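Local coordinates for protein DyP (Bjerkandera adusta, PDB 3VXJ) that probably uses a bound heme b to reduce hydrogen peroxide while oxidising dyes and phenols, and binds the phenolic compound 2,6-dimethoxyphenol, at residues R48-A52 / A53-S57; G267-I270 / D271-P274; S434-T437 / A438-A442. All coordinates share one frame; numbering follows the deposited sequence.

Contact 1 of 3, residues R48-A52 / A53-S57; sequences RITSA and AILIS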
ATOM      1  N   ARG A  48      -9.198  -5.407  22.529  1.00 14.42           N
ATOM      2  CA  ARG A  48      -9.410  -4.742  21.241  1.00 13.57           C
ATOM      3  C   ARG A  48      -8.451  -5.099  20.108  1.00 12.38           C
ATOM      4  O   ARG A  48      -8.800  -4.941  18.938  1.00 11.88           O
ATOM      5  CB  ARG A  48      -9.399  -3.223  21.432  1.00 13.54           C
ATOM      6  CG  ARG A  48     -10.510  -2.690  22.343  1.00 15.56           C
ATOM      7  CD  ARG A  48     -11.859  -2.674  21.642  1.00 18.92           C
ATOM      8  NE  ARG A  48     -12.879  -2.040  22.473  1.00 20.79           N
ATOM      9  CZ  ARG A  48     -13.960  -2.647  22.953  1.00 23.51           C
ATOM     10  NH1 ARG A  48     -14.197  -3.924  22.675  1.00 25.59           N
ATOM     11  NH2 ARG A  48     -14.816  -1.966  23.701  1.00 25.89           N
ATOM     12  N   ILE A  49      -7.237  -5.534  20.432  1.00 11.50           N
ATOM     13  CA  ILE A  49      -6.238  -5.740  19.375  1.00 11.19           C
ATOM     14  C   ILE A  49      -6.482  -7.068  18.666  1.00 11.43           C
ATOM     15  O   ILE A  49      -6.450  -8.135  19.287  1.00 12.76           O
ATOM     16  CB  ILE A  49      -4.787  -5.604  19.886  1.00 10.92           C
ATOM     17  CG1 ILE A  49      -4.517  -4.173  20.401  1.00 11.23           C
ATOM     18  CG2 ILE A  49      -3.784  -6.003  18.784  1.00 11.36           C
ATOM     19  CD1 ILE A  49      -4.487  -3.056  19.339  1.00 10.68           C
ATOM     20  N   THR A  50      -6.719  -6.980  17.362  1.00 10.99           N
ATOM     21  CA  THR A  50      -7.195  -8.093  16.555  1.00 11.21           C
ATOM     22  C   THR A  50      -6.067  -8.870  15.885  1.00 10.74           C
ATOM     23  O   THR A  50      -5.289  -8.303  15.106  1.00 10.55           O
ATOM     24  CB  THR A  50      -8.176  -7.571  15.491  1.00 11.42           C
ATOM     25  OG1 THR A  50      -9.101  -6.664  16.108  1.00 12.21           O
ATOM     26  CG2 THR A  50      -8.933  -8.720  14.859  1.00 12.74           C
ATOM     27  N   SER A  51      -5.997 -10.163  16.185  1.00 11.16           N
ATOM     28  CA  SER A  51      -4.986 -11.051  15.630  1.00 11.49           C
ATOM     29  C   SER A  51      -5.339 -11.584  14.242  1.00 11.70           C
ATOM     30  O   SER A  51      -6.499 -11.532  13.815  1.00 11.68           O
ATOM     31  CB  SER A  51      -4.771 -12.243  16.564  1.00 11.89           C
ATOM     32  OG  SER A  51      -5.898 -13.110  16.536  1.00 13.66           O
ATOM     33  N   ALA A  52      -4.330 -12.113  13.554  1.00 11.77           N
ATOM     34  CA  ALA A  52      -4.530 -12.838  12.309  1.00 12.74           C
ATOM     35  C   ALA A  52      -5.526 -13.994  12.488  1.00 14.06           C
ATOM     36  O   ALA A  52      -6.365 -14.242  11.609  1.00 14.96           O
ATOM     37  CB  ALA A  52      -3.191 -13.342  11.785  1.00 12.77           C
ATOM     38  N   ALA A  53      -5.455 -14.676  13.632  1.00 14.77           N
ATOM     39  CA  ALA A  53      -6.402 -15.757  13.957  1.00 16.34           C
ATOM     40  C   ALA A  53      -7.864 -15.300  13.937  1.00 17.01           C
ATOM     41  O   ALA A  53      -8.730 -16.011  13.412  1.00 17.87           O
ATOM     42  CB  ALA A  53      -6.062 -16.393  15.300  1.00 16.79           C
ATOM     43  N   ILE A  54      -8.143 -14.124  14.501  1.00 17.27           N
ATOM     44  CA  ILE A  54      -9.512 -13.589  14.510  1.00 18.51           C
ATOM     45  C   ILE A  54      -9.979 -13.251  13.091  1.00 18.78           C
ATOM     46  O   ILE A  54     -11.123 -13.525  12.729  1.00 19.29           O
ATOM     47  CB  ILE A  54      -9.672 -12.369  15.470  1.00 18.05           C
ATOM     48  CG1 ILE A  54      -9.468 -12.790  16.935  1.00 19.32           C
ATOM     49  CG2 ILE A  54     -11.031 -11.677  15.279  1.00 18.52           C
ATOM     50  CD1 ILE A  54     -10.514 -13.743  17.504  1.00 23.10           C
ATOM     51  N   LEU A  55      -9.079 -12.685  12.287  1.00 21.40           N
ATOM     52  CA  LEU A  55      -9.400 -12.317  10.906  1.00 22.76           C
ATOM     53  C   LEU A  55      -9.720 -13.501   9.995  1.00 25.65           C
ATOM     54  O   LEU A  55     -10.376 -13.329   8.974  1.00 28.15           O
ATOM     55  CB  LEU A  55      -8.289 -11.465  10.283  1.00 23.98           C
ATOM     56  CG  LEU A  55      -8.054 -10.078  10.879  1.00 23.14           C
ATOM     57  CD1 LEU A  55      -7.216  -9.218   9.931  1.00 25.61           C
ATOM     58  CD2 LEU A  55      -9.347  -9.391  11.201  1.00 24.78           C
ATOM     59  N   ILE A  56      -9.252 -14.692  10.360  1.00 26.78           N
ATOM     60  CA  ILE A  56      -9.560 -15.901   9.584  1.00 29.91           C
ATOM     61  C   ILE A  56     -10.659 -16.754  10.236  1.00 31.02           C
ATOM     62  O   ILE A  56     -10.979 -17.849   9.762  1.00 34.22           O
ATOM     63  CB  ILE A  56      -8.292 -16.756   9.277  1.00 31.24           C
ATOM     64  CG1 ILE A  56      -7.664 -17.305  10.566  1.00 30.69           C
ATOM     65  CG2 ILE A  56      -7.277 -15.942   8.463  1.00 32.70           C
ATOM     66  CD1 ILE A  56      -6.702 -18.468  10.349  1.00 34.59           C
ATOM     67  N   SER A  57     -11.229 -16.240  11.324  1.00 30.17           N
ATOM     68  CA  SER A  57     -12.326 -16.903  12.023  1.00 33.00           C
ATOM     69  C   SER A  57     -13.658 -16.586  11.352  1.00 36.01           C
ATOM     70  O   SER A  57     -13.749 -15.653  10.548  1.00 35.70           O
ATOM     71  CB  SER A  57     -12.363 -16.470  13.490  1.00 32.18           C
ATOM     72  OG  SER A  57     -11.212 -16.916  14.183  1.00 32.16           O
TER

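Contact 2 of 3, residues G267-I270 / D271-P274; sequences GAPI and DLAP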
ATOM      1  N   GLY A 267      -9.211  -5.534 -13.033  1.00  8.98           N
ATOM      2  CA  GLY A 267      -8.194  -6.386 -12.443  1.00  8.60           C
ATOM      3  C   GLY A 267      -7.524  -7.323 -13.433  1.00  8.42           C
ATOM      4  O   GLY A 267      -6.529  -7.962 -13.096  1.00  8.39           O
ATOM      5  N   ALA A 268      -8.045  -7.424 -14.655  1.00  8.53           N
ATOM      6  CA  ALA A 268      -7.430  -8.331 -15.622  1.00  9.07           C
ATOM      7  C   ALA A 268      -6.014  -7.829 -15.938  1.00  8.49           C
ATOM      8  O   ALA A 268      -5.843  -6.679 -16.334  1.00  8.24           O
ATOM      9  CB  ALA A 268      -8.268  -8.424 -16.884  1.00  9.57           C
ATOM     10  N   PRO A 269      -4.983  -8.672 -15.741  1.00  7.86           N
ATOM     11  CA  PRO A 269      -3.633  -8.199 -16.037  1.00  7.85           C
ATOM     12  C   PRO A 269      -3.409  -8.117 -17.547  1.00  7.77           C
ATOM     13  O   PRO A 269      -3.789  -9.030 -18.286  1.00  7.85           O
ATOM     14  CB  PRO A 269      -2.745  -9.272 -15.409  1.00  8.22           C
ATOM     15  CG  PRO A 269      -3.577 -10.513 -15.428  1.00  8.58           C
ATOM     16  CD  PRO A 269      -4.995 -10.070 -15.264  1.00  8.84           C
ATOM     17  N   ILE A 270      -2.801  -7.027 -18.008  1.00  7.86           N
ATOM     18  CA  ILE A 270      -2.607  -6.847 -19.441  1.00  8.34           C
ATOM     19  C   ILE A 270      -1.646  -7.875 -20.060  1.00  8.02           C
ATOM     20  O   ILE A 270      -1.755  -8.190 -21.240  1.00  8.41           O
ATOM     21  CB  ILE A 270      -2.231  -5.381 -19.828  1.00  7.81           C
ATOM     22  CG1 ILE A 270      -0.805  -5.010 -19.391  1.00  7.65           C
ATOM     23  CG2 ILE A 270      -3.305  -4.383 -19.309  1.00  9.44           C
ATOM     24  CD1 ILE A 270      -0.431  -3.560 -19.731  1.00  8.34           C
ATOM     25  N   ASP A 271      -0.767  -8.461 -19.247  1.00  7.91           N
ATOM     26  CA  ASP A 271       0.111  -9.513 -19.760  1.00  8.90           C
ATOM     27  C   ASP A 271      -0.718 -10.709 -20.262  1.00  8.77           C
ATOM     28  O   ASP A 271      -0.335 -11.365 -21.225  1.00  9.85           O
ATOM     29  CB  ASP A 271       1.114  -9.955 -18.690  1.00  8.75           C
ATOM     30  CG  ASP A 271       2.249 -10.771 -19.254  1.00  9.54           C
ATOM     31  OD1 ASP A 271       2.596 -10.575 -20.445  1.00  9.91           O
ATOM     32  OD2 ASP A 271       2.798 -11.597 -18.495  1.00  9.94           O
ATOM     33  N   LEU A 272      -1.863 -10.968 -19.627  1.00  8.74           N
ATOM     34  CA  LEU A 272      -2.790 -12.023 -20.081  1.00  9.23           C
ATOM     35  C   LEU A 272      -3.878 -11.534 -21.042  1.00  9.18           C
ATOM     36  O   LEU A 272      -4.357 -12.306 -21.878  1.00 10.75           O
ATOM     37  CB  LEU A 272      -3.454 -12.715 -18.889  1.00 10.06           C
ATOM     38  CG  LEU A 272      -2.518 -13.408 -17.897  1.00 10.07           C
ATOM     39  CD1 LEU A 272      -3.331 -14.042 -16.767  1.00 11.50           C
ATOM     40  CD2 LEU A 272      -1.655 -14.453 -18.599  1.00 12.65           C
ATOM     41  N   ALA A 273      -4.264 -10.269 -20.901  1.00  8.55           N
ATOM     42  CA  ALA A 273      -5.331  -9.654 -21.689  1.00  8.87           C
ATOM     43  C   ALA A 273      -4.768  -8.377 -22.317  1.00  8.74           C
ATOM     44  O   ALA A 273      -5.088  -7.263 -21.889  1.00  9.15           O
ATOM     45  CB  ALA A 273      -6.512  -9.341 -20.789  1.00  9.02           C
ATOM     46  N   PRO A 274      -3.915  -8.526 -23.346  1.00  8.54           N
ATOM     47  CA  PRO A 274      -3.135  -7.380 -23.807  1.00  8.74           C
ATOM     48  C   PRO A 274      -3.852  -6.372 -24.704  1.00  9.18           C
ATOM     49  O   PRO A 274      -3.315  -5.281 -24.894  1.00  8.98           O
ATOM     50  CB  PRO A 274      -1.960  -8.031 -24.544  1.00  9.10           C
ATOM     51  CG  PRO A 274      -2.480  -9.332 -25.010  1.00  9.55           C
ATOM     52  CD  PRO A 274      -3.453  -9.792 -23.954  1.00  9.54           C
TER

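Contact 3 of 3, residues S434-T437 / A438-A442; sequences SALT and ATIAA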
ATOM      1  N   SER A 434       1.723 -10.051  22.182  1.00 10.85           N
ATOM      2  CA  SER A 434       2.391 -10.256  23.465  1.00 11.40           C
ATOM      3  C   SER A 434       3.411  -9.149  23.738  1.00 10.79           C
ATOM      4  O   SER A 434       3.509  -8.666  24.861  1.00 11.78           O
ATOM      5  CB  SER A 434       3.032 -11.651  23.545  1.00 11.59           C
ATOM      6  OG  SER A 434       4.015 -11.833  22.543  1.00 12.53           O
ATOM      7  N   ALA A 435       4.146  -8.712  22.712  1.00 10.22           N
ATOM      8  CA  ALA A 435       5.136  -7.652  22.918  1.00  9.73           C
ATOM      9  C   ALA A 435       4.498  -6.329  23.329  1.00  9.68           C
ATOM     10  O   ALA A 435       5.099  -5.556  24.072  1.00  9.76           O
ATOM     11  CB  ALA A 435       6.009  -7.472  21.693  1.00 10.10           C
ATOM     12  N   LEU A 436       3.277  -6.076  22.861  1.00  9.69           N
ATOM     13  CA  LEU A 436       2.564  -4.867  23.264  1.00 10.44           C
ATOM     14  C   LEU A 436       2.464  -4.730  24.778  1.00 10.97           C
ATOM     15  O   LEU A 436       2.690  -3.652  25.329  1.00 11.38           O
ATOM     16  CB  LEU A 436       1.171  -4.821  22.642  1.00 10.29           C
ATOM     17  CG  LEU A 436       1.095  -4.463  21.156  1.00 10.23           C
ATOM     18  CD1 LEU A 436      -0.332  -4.604  20.682  1.00 11.01           C
ATOM     19  CD2 LEU A 436       1.605  -3.054  20.878  1.00 10.93           C
ATOM     20  N   THR A 437       2.131  -5.828  25.449  1.00 11.59           N
ATOM     21  CA  THR A 437       1.959  -5.793  26.899  1.00 12.08           C
ATOM     22  C   THR A 437       3.217  -6.175  27.686  1.00 12.44           C
ATOM     23  O   THR A 437       3.475  -5.600  28.749  1.00 13.33           O
ATOM     24  CB  THR A 437       0.734  -6.630  27.353  1.00 13.00           C
ATOM     25  OG1 THR A 437       0.913  -8.004  26.984  1.00 13.80           O
ATOM     26  CG2 THR A 437      -0.535  -6.085  26.705  1.00 14.07           C
ATOM     27  N   ALA A 438       3.996  -7.124  27.164  1.00 12.20           N
ATOM     28  CA  ALA A 438       5.173  -7.638  27.876  1.00 12.89           C
ATOM     29  C   ALA A 438       6.400  -6.741  27.730  1.00 12.91           C
ATOM     30  O   ALA A 438       7.291  -6.759  28.582  1.00 14.32           O
ATOM     31  CB  ALA A 438       5.499  -9.062  27.428  1.00 13.17           C
ATOM     32  N   THR A 439       6.440  -5.953  26.661  1.00 12.31           N
ATOM     33  CA  THR A 439       7.595  -5.095  26.381  1.00 12.40           C
ATOM     34  C   THR A 439       7.208  -3.625  26.333  1.00 12.16           C
ATOM     35  O   THR A 439       7.687  -2.829  27.150  1.00 12.94           O
ATOM     36  CB  THR A 439       8.310  -5.498  25.074  1.00 11.55           C
ATOM     37  OG1 THR A 439       8.690  -6.875  25.149  1.00 13.21           O
ATOM     38  CG2 THR A 439       9.559  -4.648  24.852  1.00 13.53           C
ATOM     39  N   ILE A 440       6.331  -3.258  25.399  1.00 12.16           N
ATOM     40  CA  ILE A 440       5.996  -1.844  25.198  1.00 12.74           C
ATOM     41  C   ILE A 440       5.401  -1.242  26.474  1.00 13.54           C
ATOM     42  O   ILE A 440       5.711  -0.100  26.844  1.00 14.15           O
ATOM     43  CB  ILE A 440       5.030  -1.619  23.996  1.00 12.41           C
ATOM     44  CG1 ILE A 440       5.592  -2.223  22.697  1.00 13.55           C
ATOM     45  CG2 ILE A 440       4.723  -0.132  23.821  1.00 13.78           C
ATOM     46  CD1 ILE A 440       7.017  -1.792  22.319  1.00 14.85           C
ATOM     47  N   ALA A 441       4.561  -2.023  27.150  1.00 14.02           N
ATOM     48  CA  ALA A 441       3.861  -1.566  28.347  1.00 15.49           C
ATOM     49  C   ALA A 441       4.541  -1.944  29.664  1.00 16.93           C
ATOM     50  O   ALA A 441       3.981  -1.708  30.742  1.00 17.47           O
ATOM     51  CB  ALA A 441       2.435  -2.077  28.332  1.00 15.26           C
ATOM     52  N   ALA A 442       5.738  -2.524  29.588  1.00 18.30           N
ATOM     53  CA  ALA A 442       6.469  -2.938  30.787  1.00 20.65           C
ATOM     54  C   ALA A 442       6.984  -1.743  31.592  1.00 21.86           C
ATOM     55  O   ALA A 442       7.074  -1.804  32.817  1.00 24.04           O
ATOM     56  CB  ALA A 442       7.616  -3.875  30.423  1.00 20.36           C
ATOM     57  OXT ALA A 442       7.327  -0.699  31.032  1.00 22.93           O
TER

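Contact 1 of 3, residues R48-A52 / A53-S57
Ser51 and Ile54 meet in a local capping contact at the start of the short helix 52-55, which follows helix 34-48 and a brief connecting loop in the N-terminal ferredoxin-like half of the protein. Ser51 holds the N-cap position: its OG accepts from Ile54 N at 3.2 Å, with an N-H...O angle of 155°. The first torsion of Ser51, 71°, sets OG between its own backbone N and carbonyl carbon, turned forward over the first turn. The backbone carbonyl of the same residue begins the helical bonding: Leu55 N gives Ser51 O a bond of 3.2 Å, while Ile54 N adds a weak one. One serine therefore meets two amide groups of the first turn.

Beside the cap, the methyl of Thr50 lies across the branches of two helix residues at about a right angle, with Thr50 CG2 3.6 Å from Ile54 CG2 and 3.7 Å from Leu55 CD2. The hydroxyl of Thr50 is used in another direction, bonded to Val67 N of strand 65-71. Further along, Ser57 OG reaches back to Ala53 O at 2.8 Å, closing the far end of the turn. Serine capping through OG is characteristic of a helix N-terminus, and the Thr50-Leu55 contact around it occupies the hydrophobic-staple positions, with a threonine methyl as one partner, here beside the edge strand of an antiparallel sheet.

Contact 2 of 3, residues G267-I270 / D271-P274
Pro269 O takes two amide donors from the residues that follow it. Ala273 N gives the straighter bond, 2.9 Å to Pro269 O with an N-H...O angle of 146°, and lies in the plane of that carbonyl. Leu272 N is 3.0 Å from Pro269 O but comes in at 134°, so its bond is weak. Together they wind residues 269-273 into a single helix-like turn. The next carbonyl along has a different neighbour: Pro274 CA comes to 3.0 Å from Ile270 O, and the proline nitrogen has no hydrogen to offer. Ile270 CA also lies 3.5 Å from Ala273 O in a CA-H...O contact across the turn.

Outside this polar core the contact is apolar. Pro269 CG touches Leu272 CD1 at 3.8 Å, the two side chains meeting at a slant; a first torsion of -60° sets Leu272 CG beside its backbone N and so beside Pro269. Leu281 of helix 279-282 packs against both side chains.

Asp271 OD2 accepts from Tyr293 N, while its OD1 lies close to Asp295 OD1, a pairing of like charges that may raise the pKa of one of the two acids. The bonding implies a compact turn that Ala273 leaves and that Pro274, with no N-H, cannot extend, preceded by Gly267, whose carbonyl takes a bond from heme-binding Arg263.

Contact 3 of 3, residues S434-T437 / A438-A442
Ile440 has a first torsion of -55°, which places CG1 beside its backbone N and swings that branch back over the preceding turn, bringing Ile440 CG1 to 3.6 Å from Ala435 O. One turn earlier the bonding is regular, with Ala438 N 2.8 Å from Ser434 O. Thr437 OG1, set between its own backbone N and carbonyl carbon, turns back to the same Ser434 O in a weak bond.

Past Ala438 the helix widens. Ala435 O accepts from two consecutive amides: Ile440 N, five residues on, at 2.9 Å and an N-H...O angle of 167°, and Thr439 N, four residues on, also at 2.9 Å but tilted 35° from the carbonyl plane. The five-residue spacing is a pi-type turn, and Ala441 N continues it with a weak bond to Leu436 O. The CB of Ala441 also lies 3.4 Å from Leu436 O.

On the inner face, Leu436 and Ile440 both touch Phe71 of strand 65-71, while Val45 and Leu41 of helix 34-48 receive Leu436 and Ile440 respectively. The chain ends in a carboxylate, whose OXT forms a salt bridge with Lys38. The chemistry implies that the two bonds to the shared Ala435 carbonyl are among several that close the widened last turn, with the terminal negative charge probably balanced by that lysine.

Along the chain the three contacts come in series, contact 1 first and contact 3 at the very C-terminus. Contacts 1 and 3 nonetheless meet in space: their centres are about 18 Å apart, and Ile49 CG2 lies 4.2 Å from Leu436 CD1. Both lean on strand 65-71, an outer strand of the N-terminal four-stranded sheet, so helix 433-440, which follows the last strand of the second sheet, packs onto the first half of the protein. Contact 2 lies in the C-terminal DyP peroxidase domain, near the heme, the Pro269 side chain about 8 Å from it; its centre is about 34 Å from contact 1 and about 46 Å from contact 3, across the chain's centre.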